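PDB 4I6K: amidohydrolase family protein from Acinetobacter baumannii, which probably hydrolyses 2-pyrone-4,6-dicarboxylic acid, as a member of the amidohydrolase family. Local coordinates for residues 109-114 with 140-145; 150-155 with 286-291; 164-169 with 196-201; 215-220 with 224-229. All coordinates share one frame; numbering follows the deposited sequence. Where two conformers were deposited one is given.

Contact 1 (109-114 with 140-145)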
loop_
_atom_site.group_PDB
_atom_site.type_symbol
_atom_site.label_atom_id
_atom_site.label_comp_id
_atom_site.label_asym_id
_atom_site.label_seq_id
_atom_site.Cartn_x
_atom_site.Cartn_y
_atom_site.Cartn_z
ATOM N N ASN A 109 -8.087 4.011 22.455
ATOM C CA ASN A 109 -9.453 4.416 22.198
ATOM C C ASN A 109 -9.615 5.114 20.858
ATOM O O ASN A 109 -10.549 4.817 20.114
ATOM C CB ASN A 109 -10.021 5.313 23.286
ATOM C CG ASN A 109 -11.377 5.867 22.891
ATOM O OD1 ASN A 109 -11.508 7.051 22.583
ATOM N ND2 ASN A 109 -12.381 4.993 22.828
ATOM N N GLU A 110 -8.718 6.055 20.569
ATOM C CA GLU A 110 -8.746 6.797 19.312
ATOM C C GLU A 110 -8.700 5.817 18.137
ATOM O O GLU A 110 -9.551 5.855 17.244
ATOM C CB GLU A 110 -7.567 7.761 19.264
ATOM C CG GLU A 110 -7.772 8.979 18.369
ATOM C CD GLU A 110 -8.914 9.878 18.837
ATOM O OE1 GLU A 110 -10.089 9.495 18.642
ATOM O OE2 GLU A 110 -8.637 10.974 19.381
ATOM N N LEU A 111 -7.717 4.920 18.168
ATOM C CA LEU A 111 -7.604 3.842 17.178
ATOM C C LEU A 111 -8.889 3.044 17.039
ATOM O O LEU A 111 -9.330 2.741 15.929
ATOM C CB LEU A 111 -6.485 2.883 17.568
ATOM C CG LEU A 111 -5.133 3.490 17.926
ATOM C CD1 LEU A 111 -4.194 2.381 18.349
ATOM C CD2 LEU A 111 -4.568 4.249 16.748
ATOM N N VAL A 112 -9.483 2.675 18.168
ATOM C CA VAL A 112 -10.769 1.985 18.130
ATOM C C VAL A 112 -11.770 2.814 17.327
ATOM O O VAL A 112 -12.590 2.272 16.586
ATOM C CB VAL A 112 -11.329 1.747 19.543
ATOM C CG1 VAL A 112 -12.728 1.157 19.465
ATOM C CG2 VAL A 112 -10.388 0.850 20.336
ATOM N N ASN A 113 -11.690 4.134 17.473
ATOM C CA ASN A 113 -12.615 5.022 16.774
ATOM C C ASN A 113 -12.400 5.032 15.264
ATOM O O ASN A 113 -13.364 4.968 14.488
ATOM C CB ASN A 113 -12.569 6.433 17.357
ATOM C CG ASN A 113 -13.573 6.623 18.491
ATOM O OD1 ASN A 113 -13.559 5.896 19.485
ATOM N ND2 ASN A 113 -14.449 7.605 18.342
ATOM N N LEU A 114 -11.138 5.099 14.845
ATOM C CA LEU A 114 -10.822 4.970 13.429
ATOM C C LEU A 114 -11.307 3.632 12.907
ATOM O O LEU A 114 -11.864 3.556 11.810
ATOM C CB LEU A 114 -9.322 5.142 13.179
ATOM C CG LEU A 114 -8.850 6.548 13.557
ATOM C CD1 LEU A 114 -7.352 6.577 13.752
ATOM C CD2 LEU A 114 -9.309 7.596 12.522
ATOM N N GLN A 140 6.323 -0.509 20.829
ATOM C CA GLN A 140 5.794 -1.825 21.154
ATOM C C GLN A 140 4.347 -1.717 21.623
ATOM O O GLN A 140 3.507 -2.562 21.295
ATOM C CB GLN A 140 6.643 -2.502 22.234
ATOM C CG GLN A 140 8.103 -2.711 21.860
ATOM C CD GLN A 140 8.828 -3.653 22.813
ATOM O OE1 GLN A 140 8.725 -3.530 24.038
ATOM N NE2 GLN A 140 9.563 -4.604 22.253
ATOM N N LYS A 141 4.052 -0.673 22.393
ATOM C CA LYS A 141 2.697 -0.522 22.907
ATOM C C LYS A 141 1.691 -0.218 21.800
ATOM O O LYS A 141 0.632 -0.846 21.710
ATOM C CB LYS A 141 2.622 0.542 23.996
ATOM C CG LYS A 141 1.363 0.378 24.825
ATOM C CD LYS A 141 1.057 -1.120 24.933
ATOM C CE LYS A 141 -0.420 -1.423 24.730
ATOM N NZ LYS A 141 -0.620 -2.715 24.006
ATOM N N PHE A 142 2.018 0.772 20.980
ATOM C CA PHE A 142 1.235 1.067 19.789
ATOM C C PHE A 142 0.983 -0.225 19.030
ATOM O O PHE A 142 -0.154 -0.572 18.722
ATOM C CB PHE A 142 2.011 2.029 18.893
ATOM C CG PHE A 142 1.301 2.370 17.621
ATOM C CD1 PHE A 142 1.846 2.039 16.403
ATOM C CD2 PHE A 142 0.082 3.013 17.652
ATOM C CE1 PHE A 142 1.196 2.357 15.240
ATOM C CE2 PHE A 142 -0.568 3.324 16.497
ATOM C CZ PHE A 142 -0.016 2.998 15.290
ATOM N N LEU A 143 2.067 -0.942 18.746
ATOM C CA LEU A 143 2.004 -2.123 17.898
ATOM C C LEU A 143 1.185 -3.238 18.497
ATOM O O LEU A 143 0.460 -3.906 17.782
ATOM C CB LEU A 143 3.401 -2.622 17.568
ATOM C CG LEU A 143 4.139 -1.699 16.610
ATOM C CD1 LEU A 143 5.586 -2.106 16.523
ATOM C CD2 LEU A 143 3.473 -1.703 15.225
ATOM N N ARG A 144 1.301 -3.453 19.805
ATOM C CA ARG A 144 0.447 -4.441 20.462
ATOM C C ARG A 144 -1.021 -4.057 20.310
ATOM O O ARG A 144 -1.896 -4.911 20.162
ATOM C CB ARG A 144 0.829 -4.588 21.931
ATOM C CG ARG A 144 2.132 -5.337 22.131
ATOM C CD ARG A 144 2.078 -6.676 21.433
ATOM N NE ARG A 144 3.401 -7.276 21.248
ATOM C CZ ARG A 144 3.602 -8.472 20.699
ATOM N NH1 ARG A 144 4.840 -8.955 20.553
ATOM N NH2 ARG A 144 2.555 -9.189 20.297
ATOM N N ASN A 145 -1.288 -2.755 20.322
ATOM C CA ASN A 145 -2.647 -2.274 20.105
ATOM C C ASN A 145 -3.190 -2.581 18.710
ATOM O O ASN A 145 -4.303 -3.092 18.575
ATOM C CB ASN A 145 -2.729 -0.781 20.384
ATOM C CG ASN A 145 -2.755 -0.476 21.858
ATOM O OD1 ASN A 145 -3.360 -1.207 22.647
ATOM N ND2 ASN A 145 -2.108 0.613 22.242
#

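Contact 2 (150-155 with 286-291)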
loop_
_atom_site.group_PDB
_atom_site.type_symbol
_atom_site.label_atom_id
_atom_site.label_comp_id
_atom_site.label_asym_id
_atom_site.label_seq_id
_atom_site.Cartn_x
_atom_site.Cartn_y
_atom_site.Cartn_z
ATOM N N ASN A 150 -6.618 -6.323 14.994
ATOM C CA ASN A 150 -6.693 -7.121 13.775
ATOM C C ASN A 150 -6.381 -6.266 12.572
ATOM O O ASN A 150 -6.678 -6.632 11.441
ATOM C CB ASN A 150 -8.081 -7.711 13.600
ATOM C CG ASN A 150 -8.123 -9.180 13.901
ATOM O OD1 ASN A 150 -7.354 -9.682 14.730
ATOM N ND2 ASN A 150 -9.022 -9.893 13.224
ATOM N N TRP A 151 -5.788 -5.110 12.836
ATOM C CA TRP A 151 -5.371 -4.208 11.793
ATOM C C TRP A 151 -4.131 -4.745 11.129
ATOM O O TRP A 151 -3.383 -5.506 11.728
ATOM C CB TRP A 151 -5.043 -2.865 12.422
ATOM C CG TRP A 151 -6.201 -1.978 12.460
ATOM C CD1 TRP A 151 -7.488 -2.302 12.145
ATOM C CD2 TRP A 151 -6.210 -0.604 12.853
ATOM N NE1 TRP A 151 -8.298 -1.205 12.306
ATOM C CE2 TRP A 151 -7.538 -0.150 12.745
ATOM C CE3 TRP A 151 -5.218 0.289 13.280
ATOM C CZ2 TRP A 151 -7.907 1.167 13.045
ATOM C CZ3 TRP A 151 -5.582 1.599 13.576
ATOM C CH2 TRP A 151 -6.916 2.023 13.465
ATOM N N GLN A 152 -3.899 -4.333 9.890
ATOM C CA GLN A 152 -2.644 -4.638 9.221
ATOM C C GLN A 152 -1.641 -3.476 9.425
ATOM O O GLN A 152 -2.025 -2.344 9.784
ATOM C CB GLN A 152 -2.907 -4.840 7.736
ATOM C CG GLN A 152 -3.325 -3.545 7.028
ATOM C CD GLN A 152 -3.485 -3.741 5.541
ATOM O OE1 GLN A 152 -4.396 -4.433 5.098
ATOM N NE2 GLN A 152 -2.583 -3.152 4.757
ATOM N N VAL A 153 -0.360 -3.763 9.211
ATOM C CA VAL A 153 0.661 -2.720 9.109
ATOM C C VAL A 153 1.237 -2.663 7.684
ATOM O O VAL A 153 1.854 -3.622 7.215
ATOM C CB VAL A 153 1.803 -2.919 10.132
ATOM C CG1 VAL A 153 2.927 -1.925 9.886
ATOM C CG2 VAL A 153 1.278 -2.789 11.554
ATOM N N GLU A 154 1.019 -1.531 7.012
ATOM C CA GLU A 154 1.458 -1.309 5.631
ATOM C C GLU A 154 2.767 -0.523 5.599
ATOM O O GLU A 154 2.921 0.476 6.310
ATOM C CB GLU A 154 0.368 -0.558 4.850
ATOM C CG GLU A 154 0.643 -0.366 3.354
ATOM C CD GLU A 154 -0.451 0.451 2.648
ATOM O OE1 GLU A 154 -1.344 1.004 3.331
ATOM O OE2 GLU A 154 -0.417 0.534 1.402
ATOM N N LEU A 155 3.715 -0.975 4.779
ATOM C CA LEU A 155 5.002 -0.285 4.658
ATOM C C LEU A 155 5.216 0.278 3.262
ATOM O O LEU A 155 4.996 -0.398 2.256
ATOM C CB LEU A 155 6.176 -1.219 4.988
ATOM C CG LEU A 155 6.032 -2.088 6.240
ATOM C CD1 LEU A 155 7.278 -2.952 6.471
ATOM C CD2 LEU A 155 5.722 -1.220 7.447
ATOM N N THR A 286 -9.643 -10.023 -1.037
ATOM C CA THR A 286 -10.818 -10.342 -0.260
ATOM C C THR A 286 -10.411 -10.886 1.107
ATOM O O THR A 286 -10.928 -10.431 2.133
ATOM C CB THR A 286 -11.703 -11.361 -0.966
ATOM O OG1 THR A 286 -12.213 -10.774 -2.164
ATOM C CG2 THR A 286 -12.871 -11.773 -0.046
ATOM N N GLU A 287 -9.480 -11.843 1.117
ATOM C CA GLU A 287 -9.010 -12.471 2.350
ATOM C C GLU A 287 -8.296 -11.473 3.260
ATOM O O GLU A 287 -8.541 -11.415 4.459
ATOM C CB GLU A 287 -8.072 -13.640 2.025
ATOM C CG GLU A 287 -8.739 -14.776 1.258
ATOM C CD GLU A 287 -7.800 -15.948 0.993
ATOM O OE1 GLU A 287 -8.286 -17.098 0.885
ATOM O OE2 GLU A 287 -6.577 -15.718 0.901
ATOM N N LEU A 288 -7.397 -10.689 2.679
ATOM C CA LEU A 288 -6.632 -9.718 3.453
ATOM C C LEU A 288 -7.521 -8.638 4.067
ATOM O O LEU A 288 -7.480 -8.400 5.273
ATOM C CB LEU A 288 -5.528 -9.085 2.596
ATOM C CG LEU A 288 -4.737 -7.907 3.202
ATOM C CD1 LEU A 288 -3.872 -8.340 4.366
ATOM C CD2 LEU A 288 -3.891 -7.229 2.134
ATOM N N PHE A 289 -8.312 -7.968 3.241
ATOM C CA PHE A 289 -9.112 -6.853 3.735
ATOM C C PHE A 289 -10.481 -7.307 4.214
ATOM O O PHE A 289 -11.265 -6.509 4.713
ATOM C CB PHE A 289 -9.256 -5.769 2.662
ATOM C CG PHE A 289 -7.949 -5.169 2.236
ATOM C CD1 PHE A 289 -7.305 -5.625 1.094
ATOM C CD2 PHE A 289 -7.364 -4.154 2.978
ATOM C CE1 PHE A 289 -6.092 -5.080 0.695
ATOM C CE2 PHE A 289 -6.147 -3.599 2.591
ATOM C CZ PHE A 289 -5.508 -4.065 1.442
ATOM N N GLY A 290 -10.770 -8.590 4.058
ATOM C CA GLY A 290 -12.047 -9.118 4.501
ATOM C C GLY A 290 -13.198 -8.308 3.946
ATOM O O GLY A 290 -14.086 -7.893 4.692
ATOM N N PHE A 291 -13.178 -8.071 2.634
ATOM C CA PHE A 291 -14.280 -7.383 1.956
ATOM C C PHE A 291 -15.484 -8.305 1.828
ATOM O O PHE A 291 -15.343 -9.520 1.913
ATOM C CB PHE A 291 -13.857 -6.904 0.569
ATOM C CG PHE A 291 -13.245 -5.526 0.553
ATOM C CD1 PHE A 291 -14.016 -4.404 0.846
ATOM C CD2 PHE A 291 -11.908 -5.347 0.217
ATOM C CE1 PHE A 291 -13.467 -3.135 0.820
ATOM C CE2 PHE A 291 -11.350 -4.079 0.188
ATOM C CZ PHE A 291 -12.133 -2.969 0.487
#

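Contact 3 (164-169 with 196-201)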
loop_
_atom_site.group_PDB
_atom_site.type_symbol
_atom_site.label_atom_id
_atom_site.label_comp_id
_atom_site.label_asym_id
_atom_site.label_seq_id
_atom_site.Cartn_x
_atom_site.Cartn_y
_atom_site.Cartn_z
ATOM N N GLN A 164 15.366 -3.743 7.769
ATOM C CA GLN A 164 15.452 -3.321 9.160
ATOM C C GLN A 164 14.152 -3.544 9.905
ATOM O O GLN A 164 14.140 -3.890 11.089
ATOM C CB GLN A 164 15.682 -1.821 9.167
ATOM C CG GLN A 164 16.419 -1.333 10.335
ATOM C CD GLN A 164 17.882 -1.434 10.101
ATOM O OE1 GLN A 164 18.409 -2.522 9.849
ATOM N NE2 GLN A 164 18.564 -0.298 10.164
ATOM N N LEU A 165 13.050 -3.305 9.203
ATOM C CA LEU A 165 11.723 -3.288 9.807
ATOM C C LEU A 165 11.112 -4.666 10.001
ATOM O O LEU A 165 10.535 -4.956 11.050
ATOM C CB LEU A 165 10.785 -2.432 8.957
ATOM C CG LEU A 165 11.137 -0.945 8.938
ATOM C CD1 LEU A 165 10.545 -0.271 7.717
ATOM C CD2 LEU A 165 10.650 -0.299 10.224
ATOM N N LEU A 166 11.227 -5.507 8.984
ATOM C CA LEU A 166 10.581 -6.809 9.022
ATOM C C LEU A 166 10.963 -7.596 10.277
ATOM O O LEU A 166 10.096 -8.184 10.934
ATOM C CB LEU A 166 10.889 -7.612 7.750
ATOM C CG LEU A 166 10.193 -7.177 6.445
ATOM C CD1 LEU A 166 9.976 -8.356 5.490
ATOM C CD2 LEU A 166 8.868 -6.511 6.735
ATOM N N PRO A 167 12.265 -7.628 10.609
ATOM C CA PRO A 167 12.694 -8.380 11.787
ATOM C C PRO A 167 11.969 -7.948 13.056
ATOM O O PRO A 167 11.611 -8.789 13.863
ATOM C CB PRO A 167 14.188 -8.061 11.879
ATOM C CG PRO A 167 14.595 -7.892 10.478
ATOM C CD PRO A 167 13.418 -7.174 9.810
ATOM N N GLN A 168 11.753 -6.650 13.228
ATOM C CA GLN A 168 11.006 -6.145 14.388
ATOM C C GLN A 168 9.518 -6.494 14.333
ATOM O O GLN A 168 8.888 -6.838 15.355
ATOM C CB GLN A 168 11.199 -4.633 14.510
ATOM C CG GLN A 168 12.443 -4.293 15.303
ATOM C CD GLN A 168 13.178 -3.086 14.771
ATOM O OE1 GLN A 168 14.346 -2.875 15.096
ATOM N NE2 GLN A 168 12.505 -2.286 13.948
ATOM N N LEU A 169 8.965 -6.419 13.128
ATOM C CA LEU A 169 7.564 -6.714 12.931
ATOM C C LEU A 169 7.309 -8.229 13.040
ATOM O O LEU A 169 6.175 -8.662 13.261
ATOM C CB LEU A 169 7.090 -6.113 11.603
ATOM C CG LEU A 169 7.235 -4.574 11.536
ATOM C CD1 LEU A 169 6.777 -3.983 10.203
ATOM C CD2 LEU A 169 6.484 -3.906 12.670
ATOM N N GLN A 196 17.678 -8.507 -1.778
ATOM C CA GLN A 196 17.835 -9.931 -1.591
ATOM C C GLN A 196 17.568 -10.284 -0.138
ATOM O O GLN A 196 16.896 -11.268 0.149
ATOM C CB GLN A 196 19.239 -10.399 -2.005
ATOM C CG GLN A 196 19.514 -10.340 -3.500
ATOM C CD GLN A 196 18.607 -11.262 -4.310
ATOM O OE1 GLN A 196 18.524 -12.458 -4.047
ATOM N NE2 GLN A 196 17.928 -10.703 -5.306
ATOM N N LYS A 197 18.109 -9.493 0.782
ATOM C CA LYS A 197 17.883 -9.754 2.195
ATOM C C LYS A 197 16.393 -9.651 2.486
ATOM O O LYS A 197 15.805 -10.533 3.124
ATOM C CB LYS A 197 18.665 -8.771 3.060
ATOM C CG LYS A 197 18.444 -8.958 4.565
ATOM C CD LYS A 197 19.282 -10.086 5.153
ATOM C CE LYS A 197 20.555 -9.543 5.800
ATOM N NZ LYS A 197 21.369 -10.619 6.440
ATOM N N PHE A 198 15.786 -8.571 1.995
ATOM C CA PHE A 198 14.345 -8.328 2.129
ATOM C C PHE A 198 13.542 -9.559 1.737
ATOM O O PHE A 198 12.698 -10.028 2.496
ATOM C CB PHE A 198 13.943 -7.118 1.269
ATOM C CG PHE A 198 12.499 -7.115 0.847
ATOM C CD1 PHE A 198 12.151 -7.311 -0.477
ATOM C CD2 PHE A 198 11.490 -6.910 1.772
ATOM C CE1 PHE A 198 10.819 -7.296 -0.867
ATOM C CE2 PHE A 198 10.161 -6.905 1.387
ATOM C CZ PHE A 198 9.825 -7.098 0.071
ATOM N N LEU A 199 13.841 -10.093 0.555
ATOM C CA LEU A 199 13.161 -11.268 0.036
ATOM C C LEU A 199 13.279 -12.454 0.987
ATOM O O LEU A 199 12.314 -13.179 1.207
ATOM C CB LEU A 199 13.738 -11.644 -1.327
ATOM C CG LEU A 199 13.413 -10.725 -2.500
ATOM C CD1 LEU A 199 14.311 -11.059 -3.665
ATOM C CD2 LEU A 199 11.955 -10.861 -2.896
ATOM N N SER A 200 14.469 -12.661 1.536
ATOM C CA SER A 200 14.687 -13.791 2.431
ATOM C C SER A 200 13.902 -13.625 3.743
ATOM O O SER A 200 13.608 -14.601 4.438
ATOM C CB SER A 200 16.173 -13.920 2.737
ATOM O OG SER A 200 16.608 -12.820 3.527
ATOM N N LEU A 201 13.564 -12.387 4.076
ATOM C CA LEU A 201 12.910 -12.088 5.353
ATOM C C LEU A 201 11.416 -12.301 5.256
ATOM O O LEU A 201 10.709 -12.317 6.269
ATOM C CB LEU A 201 13.178 -10.640 5.770
ATOM C CG LEU A 201 14.630 -10.280 6.045
ATOM C CD1 LEU A 201 14.776 -8.784 6.309
ATOM C CD2 LEU A 201 15.091 -11.101 7.230
#

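Contact 4 (215-220 with 224-229)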
loop_
_atom_site.group_PDB
_atom_site.type_symbol
_atom_site.label_atom_id
_atom_site.label_comp_id
_atom_site.label_asym_id
_atom_site.label_seq_id
_atom_site.Cartn_x
_atom_site.Cartn_y
_atom_site.Cartn_z
ATOM N N TYR A 215 5.756 1.778 -11.968
ATOM C CA TYR A 215 6.410 2.978 -12.499
ATOM C C TYR A 215 7.225 3.760 -11.466
ATOM O O TYR A 215 7.839 4.773 -11.817
ATOM C CB TYR A 215 5.395 3.910 -13.172
ATOM C CG TYR A 215 4.237 4.255 -12.272
ATOM C CD1 TYR A 215 3.033 3.557 -12.369
ATOM C CD2 TYR A 215 4.352 5.256 -11.301
ATOM C CE1 TYR A 215 1.969 3.853 -11.543
ATOM C CE2 TYR A 215 3.286 5.568 -10.473
ATOM C CZ TYR A 215 2.098 4.856 -10.599
ATOM O OH TYR A 215 1.032 5.139 -9.782
ATOM N N ARG A 216 7.234 3.319 -10.205
ATOM C CA ARG A 216 8.123 3.942 -9.205
ATOM C C ARG A 216 9.453 3.194 -9.110
ATOM O O ARG A 216 10.332 3.513 -8.295
ATOM C CB ARG A 216 7.450 4.025 -7.833
ATOM C CG ARG A 216 6.088 4.689 -7.874
ATOM C CD ARG A 216 5.613 5.106 -6.495
ATOM N NE ARG A 216 4.302 5.754 -6.553
ATOM C CZ ARG A 216 4.115 7.045 -6.806
ATOM N NH1 ARG A 216 2.886 7.550 -6.839
ATOM N NH2 ARG A 216 5.158 7.834 -7.033
ATOM N N LEU A 217 9.589 2.186 -9.953
ATOM C CA LEU A 217 10.768 1.334 -9.937
ATOM C C LEU A 217 11.859 1.862 -10.897
ATOM O O LEU A 217 12.974 1.352 -10.920
ATOM C CB LEU A 217 10.370 -0.113 -10.277
ATOM C CG LEU A 217 9.282 -0.780 -9.420
ATOM C CD1 LEU A 217 8.891 -2.142 -9.994
ATOM C CD2 LEU A 217 9.708 -0.914 -7.947
ATOM N N GLY A 218 11.527 2.894 -11.669
ATOM C CA GLY A 218 12.442 3.471 -12.662
ATOM C C GLY A 218 11.644 3.921 -13.871
ATOM O O GLY A 218 10.412 3.874 -13.843
ATOM N N ALA A 219 12.324 4.346 -14.937
ATOM C CA ALA A 219 11.633 4.756 -16.176
ATOM C C ALA A 219 11.237 3.561 -17.073
ATOM O O ALA A 219 11.551 2.406 -16.758
ATOM C CB ALA A 219 12.467 5.773 -16.941
ATOM N N THR A 220 10.529 3.824 -18.171
ATOM C CA THR A 220 10.140 2.734 -19.072
ATOM C C THR A 220 11.172 2.490 -20.165
ATOM O O THR A 220 11.993 3.364 -20.452
ATOM C CB THR A 220 8.751 2.946 -19.758
ATOM O OG1 THR A 220 8.697 4.243 -20.366
ATOM C CG2 THR A 220 7.600 2.778 -18.769
ATOM N N ILE A 224 8.967 -1.979 -15.952
ATOM C CA ILE A 224 7.983 -3.044 -16.099
ATOM C C ILE A 224 8.677 -4.402 -16.062
ATOM O O ILE A 224 8.099 -5.403 -15.621
ATOM C CB ILE A 224 7.168 -2.907 -17.405
ATOM C CG1 ILE A 224 7.059 -1.436 -17.815
ATOM C CG2 ILE A 224 5.786 -3.512 -17.233
ATOM C CD1 ILE A 224 6.446 -1.210 -19.201
ATOM N N ASN A 225 9.886 -4.449 -16.588
ATOM C CA ASN A 225 10.649 -5.665 -16.491
ATOM C C ASN A 225 11.068 -6.000 -15.070
ATOM O O ASN A 225 10.910 -7.114 -14.626
ATOM C CB ASN A 225 11.851 -5.622 -17.416
ATOM C CG ASN A 225 12.478 -6.961 -17.574
ATOM O OD1 ASN A 225 13.593 -7.188 -17.129
ATOM N ND2 ASN A 225 11.744 -7.884 -18.170
ATOM N N ILE A 226 11.565 -5.005 -14.355
ATOM C CA ILE A 226 11.811 -5.116 -12.928
ATOM C C ILE A 226 10.553 -5.663 -12.265
ATOM O O ILE A 226 10.589 -6.724 -11.640
ATOM C CB ILE A 226 12.186 -3.765 -12.331
ATOM C CG1 ILE A 226 13.481 -3.272 -12.974
ATOM C CG2 ILE A 226 12.355 -3.884 -10.822
ATOM C CD1 ILE A 226 14.590 -4.321 -12.916
ATOM N N ALA A 227 9.432 -4.959 -12.423
ATOM C CA ALA A 227 8.158 -5.455 -11.892
ATOM C C ALA A 227 7.923 -6.946 -12.226
ATOM O O ALA A 227 7.544 -7.741 -11.367
ATOM C CB ALA A 227 7.000 -4.593 -12.400
ATOM N N GLN A 228 8.158 -7.319 -13.475
ATOM C CA GLN A 228 7.981 -8.703 -13.930
ATOM C C GLN A 228 8.917 -9.716 -13.219
ATOM O O GLN A 228 8.503 -10.829 -12.871
ATOM C CB GLN A 228 8.181 -8.766 -15.449
ATOM C CG GLN A 228 7.078 -9.471 -16.193
ATOM C CD GLN A 228 7.082 -9.131 -17.674
ATOM O OE1 GLN A 228 6.044 -9.174 -18.337
ATOM N NE2 GLN A 228 8.255 -8.780 -18.198
ATOM N N GLN A 229 10.176 -9.332 -13.025
ATOM C CA GLN A 229 11.125 -10.175 -12.316
ATOM C C GLN A 229 10.709 -10.366 -10.862
ATOM O O GLN A 229 10.714 -11.484 -10.334
ATOM C CB GLN A 229 12.504 -9.536 -12.332
ATOM C CG GLN A 229 13.189 -9.511 -13.679
ATOM C CD GLN A 229 14.641 -9.115 -13.543
ATOM O OE1 GLN A 229 15.441 -9.850 -12.954
ATOM N NE2 GLN A 229 14.991 -7.938 -14.066
#

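Contact 1 (109-114 with 140-145)
L111 of helix 108-115 meets F142 and N145 of helix 137-148. These three side chains make the whole contact, and L111 gives the largest share of the buried surface. Its CB points at the other helix. CG lies beside the backbone N and opposite the carbonyl carbon (chi1 -49°), and both methyl groups are carried forward. L111 CD2 comes to the edge of the F142 ring, close to the ring plane, with CE2 at 4.1 Å. The other methyl, L111 CD1, is 4.2 Å from the same F142 CE2. Both branches of the leucine therefore gather at one corner of the ring.

F142 leaves its helix at an angle to this direction. Its CG stands opposite the backbone N (chi1 179°), and this brings the far side of the ring nearer to L111. N145 sits one helical turn further on. It contributes its CB, which L111 CD1 approaches to 4.0 Å; the two side chains cross at about a right angle. The N145 amide turns back along its own helix, where K141 NZ gives OD1 a weak hydrogen bond. L149 also touches L111, and V102 touches F142.

The contact is thus purely apolar. It joins two successive outer helices of the barrel by van der Waals packing, and the polar end of N145 takes no part in it.

Contact 2 (150-155 with 286-291)
Q152 at the start of strand 152-156 meets L288 and F289 at the end of helix 274-289. The closest approach is polar against aromatic. Q152 OE1 lies 3.2 Å from F289 CE2 and comes at the ring obliquely. The amide and ring planes are 30° apart. Q152 CG sits between the backbone N and the carbonyl carbon (chi1 68°), and the chain then runs out extended (chi2 176°) to bring the amide to the helix.

The second kind is polar against aliphatic. Q152 OE1 is 4.0 Å from both CG and CD1 of L288. This leucine also packs inside its own helix, where its CG lies 4.0 Å above one face of the F289 ring, toward the rim. The carbonyl oxygen is thus set against hydrocarbon from both residues.

Backbone bonds fix the other side of Q152, which pairs with V120 and V122 of the neighbouring strand. F289 reaches further, onto T30, V71 and V120 of three other strands.

Eight parallel strands in sequential order, alternating with helices, mark the TIM-barrel fold of the amidohydrolases. Here the last turn of helix 274-289 packs against the first residues of strands 119-125 and 152-156, consistent with a helix that covers the N-terminal end of the barrel.

Contact 3 (164-169 with 196-201)
Helices 159-169 and 193-201 run nearly parallel here, with the axes of the two segments 9.9 Å apart at closest and crossing at 18°. L166 and L201 point at each other from the two sides and bury the most surface. L166 CD1 is the main touching atom. It reaches L201 CB at 3.9 Å, and the two side chains pass obliquely. The same methyl lies 4.3 Å from F198 CD2, approaching that ring at a slant. L166 CG is placed opposite its carbonyl carbon (chi1 -73°), which turns the branch toward the other helix.

Further out, the P167 ring offers CD to L201 CD1 at 4.1 Å, and these side chains meet at about a right angle. L201 and F198 also touch V163, one turn earlier on helix 159-169. On the inner side, L166 packs on L155 of strand 152-156.

The side chains meet through carbon atoms alone. The pairing therefore rests on shape and the burial of hydrocarbon, with the proline at the solvent-facing margin.

Contact 4 (215-220 with 224-229)
This contact belongs to a beta-alpha loop of the TIM barrel, the link from strand 207-210 to helix 222-237. The loop folds back so that L217 and T220 lie against the first turns of the helix it leads into. L217 does most of the work. Its CB points at the helix, and CG lies beside the backbone N (chi1 -55°), which carries CD1 forward. That methyl rests on the backbone between two helix residues: L217 CD1 is 3.8 Å from A227 N. It also meets the side chain on each residue, with CB of A227 at 3.9 Å and CG2 of I226 at 4.0 Å. I226 sets out toward the loop but its longer branch leads away, and CG2 does the touching.

Just before L217, the loop faces the ligand site. R216 NH1 forms a salt bridge with D248 OD1 and a weak hydrogen bond to the bound citric acid, which probably came from the crystallisation liquor. Y215 OH is hydrogen-bonded to the same OD1. After L217, G218 takes a backbone shape with positive phi (144°), and its O accepts a hydrogen bond from N223 ND2 near the start of the helix.

At the outer end the packing is lighter. T220 and I224 pass each other obliquely, and T220 CG2 comes to 4.2 Å from I224 CD1.

In the fold
Contact 2 lies deepest, about 10 Å from the chain centre to its own centre, and involves strand 152-156 of the barrel. Contacts 1 and 3 pair helices on the outer layer, and contact 4 folds a loop onto its own helix. The first three meet through the segment 150-155: W151 packs on L111 and L114 of contact 1, and L155 packs on L166 and L169 of contact 3. Contact 4 stands apart and touches none of the others. Contacts 1, 3 and 4 are apolar, though 3 and 4 are only partly buried. Contact 2 differs by setting an amide oxygen against a ring. Along the chain, contacts 3 and 4 fall inside the long loop closed by contact 2.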